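Local coordinates for protein probable glutaredoxin ssr2061 (Synechocystis sp., PDB 4MJE) that probably reduces low-molecular-weight disulfides and proteins as a glutathione-disulfide oxidoreductase, drawing on NADPH and glutathione reductase, at residues A[34-39]-A[82-87]. The protein carries 1 engineered substitution. Sequence-based numbering, arbitrary orientation. Where two conformers were deposited one is given.
Sequences ALLKLK and DDIYAL. Engineered in segment 34-39: Leu38 (natural residue Arg). With SO4 (sulfate ion), chain C.
In the thioredoxin fold of this glutaredoxin, helix 27-39, at whose start lies the probably redox-active CxxC pair Cys26 and Cys29, packs near its C-terminal end against helix 81-89, with Leu35 facing Tyr85 and Ile84. The two segments run at 40° to each other with axes 11.2 Å apart, a separation that side chains rather than backbones bridge. Leu35 reaches across: with CG anti to the backbone N (chi1 -176°), it sets CD2 over one face of the Tyr85 ring. This CH-pi contact is almost exactly centred, CD2 lying 3.8 Å from the ring centroid and 6° off the normal. The two side chains lie alongside, pointing opposite ways, which brings the phenol end to the root of the leucine, Tyr85 OH 3.7 Å from Leu35 CB. That hydroxyl is anchored by a hydrogen bond to Arg31 O, one turn earlier on the same helix as Leu35. An alanine in place of Tyr85 removes ring and hydroxyl, and would probably open a gap over Leu35 CD2 and leave Arg31 O without this partner. Ile84 packs beside them, and Leu93 of helix 93-97 touches both Leu35 and Ile84; in one conformer, Ile84 CG1 lies 4.0 Å from Leu35 CD2 and Ile84 CD1 3.7 Å from Leu36 CD2.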
# COMPACT_ATOMS: atom_id res chain seq x y z
N ALA A 34 10.09 -3.42 -0.74
CA ALA A 34 10.66 -4.26 -1.78
C ALA A 34 9.58 -5.04 -2.50
O ALA A 34 9.61 -5.14 -3.72
CB ALA A 34 11.68 -5.19 -1.21
N LEU A 35 8.63 -5.59 -1.77
CA LEU A 35 7.57 -6.38 -2.38
C LEU A 35 6.69 -5.51 -3.30
O LEU A 35 6.37 -5.90 -4.43
CB LEU A 35 6.72 -7.04 -1.31
CG LEU A 35 5.62 -7.98 -1.83
CD1 LEU A 35 6.15 -9.08 -2.76
CD2 LEU A 35 4.89 -8.59 -0.68
N LEU A 36 6.31 -4.33 -2.83
CA LEU A 36 5.49 -3.43 -3.63
C LEU A 36 6.22 -2.99 -4.90
O LEU A 36 5.62 -2.93 -5.97
CB LEU A 36 5.05 -2.22 -2.80
CG LEU A 36 4.09 -2.54 -1.65
CD1 LEU A 36 3.89 -1.32 -0.75
CD2 LEU A 36 2.75 -3.02 -2.18
N LYS A 37 7.50 -2.69 -4.77
CA LYS A 37 8.31 -2.31 -5.90
C LYS A 37 8.42 -3.47 -6.89
O LYS A 37 8.31 -3.27 -8.09
CB LYS A 37 9.68 -1.79 -5.46
CG LYS A 37 9.59 -0.47 -4.74
CD LYS A 37 10.93 -0.03 -4.25
CE LYS A 37 10.86 1.36 -3.66
NZ LYS A 37 12.22 1.77 -3.17
N LEU A 38 8.59 -4.69 -6.42
CA LEU A 38 8.74 -5.83 -7.32
C LEU A 38 7.44 -6.12 -8.07
O LEU A 38 7.47 -6.66 -9.18
CB LEU A 38 9.27 -7.04 -6.54
CG LEU A 38 10.73 -6.86 -6.10
CD1 LEU A 38 11.14 -7.95 -5.11
CD2 LEU A 38 11.71 -6.85 -7.28
N LYS A 39 6.29 -5.80 -7.48
CA LYS A 39 5.01 -5.91 -8.19
C LYS A 39 4.87 -4.87 -9.32
O LYS A 39 4.07 -5.05 -10.24
CB LYS A 39 3.82 -5.78 -7.22
CG LYS A 39 3.73 -6.87 -6.16
CD LYS A 39 3.41 -8.19 -6.79
CE LYS A 39 3.13 -9.24 -5.74
NZ LYS A 39 2.86 -10.54 -6.35
N ASP A 82 4.36 -8.60 7.53
CA ASP A 82 3.97 -10.01 7.56
C ASP A 82 2.65 -10.23 6.85
O ASP A 82 2.48 -11.20 6.11
CB ASP A 82 3.95 -10.57 8.98
CG ASP A 82 5.34 -10.84 9.51
OD1 ASP A 82 6.33 -10.44 8.85
OD2 ASP A 82 5.46 -11.45 10.60
N ASP A 83 1.72 -9.29 7.00
CA ASP A 83 0.41 -9.47 6.39
C ASP A 83 0.48 -9.44 4.88
O ASP A 83 -0.16 -10.26 4.24
CB ASP A 83 -0.57 -8.43 6.91
CG ASP A 83 -0.83 -8.58 8.39
OD1 ASP A 83 -1.02 -9.72 8.86
OD2 ASP A 83 -0.78 -7.56 9.12
N ILE A 84 1.24 -8.52 4.33
CA ILE A 84 1.29 -8.43 2.89
C ILE A 84 2.02 -9.64 2.28
O ILE A 84 1.58 -10.20 1.27
CB ILE A 84 1.87 -7.08 2.42
CG1 ILE A 84 1.61 -6.91 0.93
CG2 ILE A 84 3.36 -6.95 2.74
CD1 ILE A 84 1.84 -5.49 0.43
N TYR A 85 3.10 -10.06 2.92
CA TYR A 85 3.82 -11.23 2.47
C TYR A 85 2.97 -12.49 2.60
O TYR A 85 3.03 -13.38 1.74
CB TYR A 85 5.16 -11.40 3.19
CG TYR A 85 6.28 -10.63 2.54
CD1 TYR A 85 7.12 -11.23 1.63
CD2 TYR A 85 6.49 -9.30 2.84
CE1 TYR A 85 8.13 -10.54 1.02
CE2 TYR A 85 7.51 -8.59 2.24
CZ TYR A 85 8.34 -9.21 1.34
OH TYR A 85 9.37 -8.54 0.73
N ALA A 86 2.17 -12.59 3.66
CA ALA A 86 1.27 -13.73 3.84
C ALA A 86 0.24 -13.76 2.71
O ALA A 86 -0.02 -14.80 2.11
CB ALA A 86 0.60 -13.71 5.23
N LEU A 87 -0.35 -12.62 2.40
CA LEU A 87 -1.30 -12.55 1.30
C LEU A 87 -0.66 -12.99 -0.01
O LEU A 87 -1.26 -13.72 -0.78
CB LEU A 87 -1.86 -11.13 1.13
CG LEU A 87 -2.90 -10.67 2.15
CD1 LEU A 87 -3.09 -9.17 2.07
CD2 LEU A 87 -4.24 -11.38 1.93
S SO4 C . 5.22 -6.71 10.64
O1 SO4 C . 4.87 -5.42 10.04
O2 SO4 C . 5.28 -6.57 12.10
O3 SO4 C . 4.23 -7.70 10.27
O4 SO4 C . 6.55 -7.12 10.19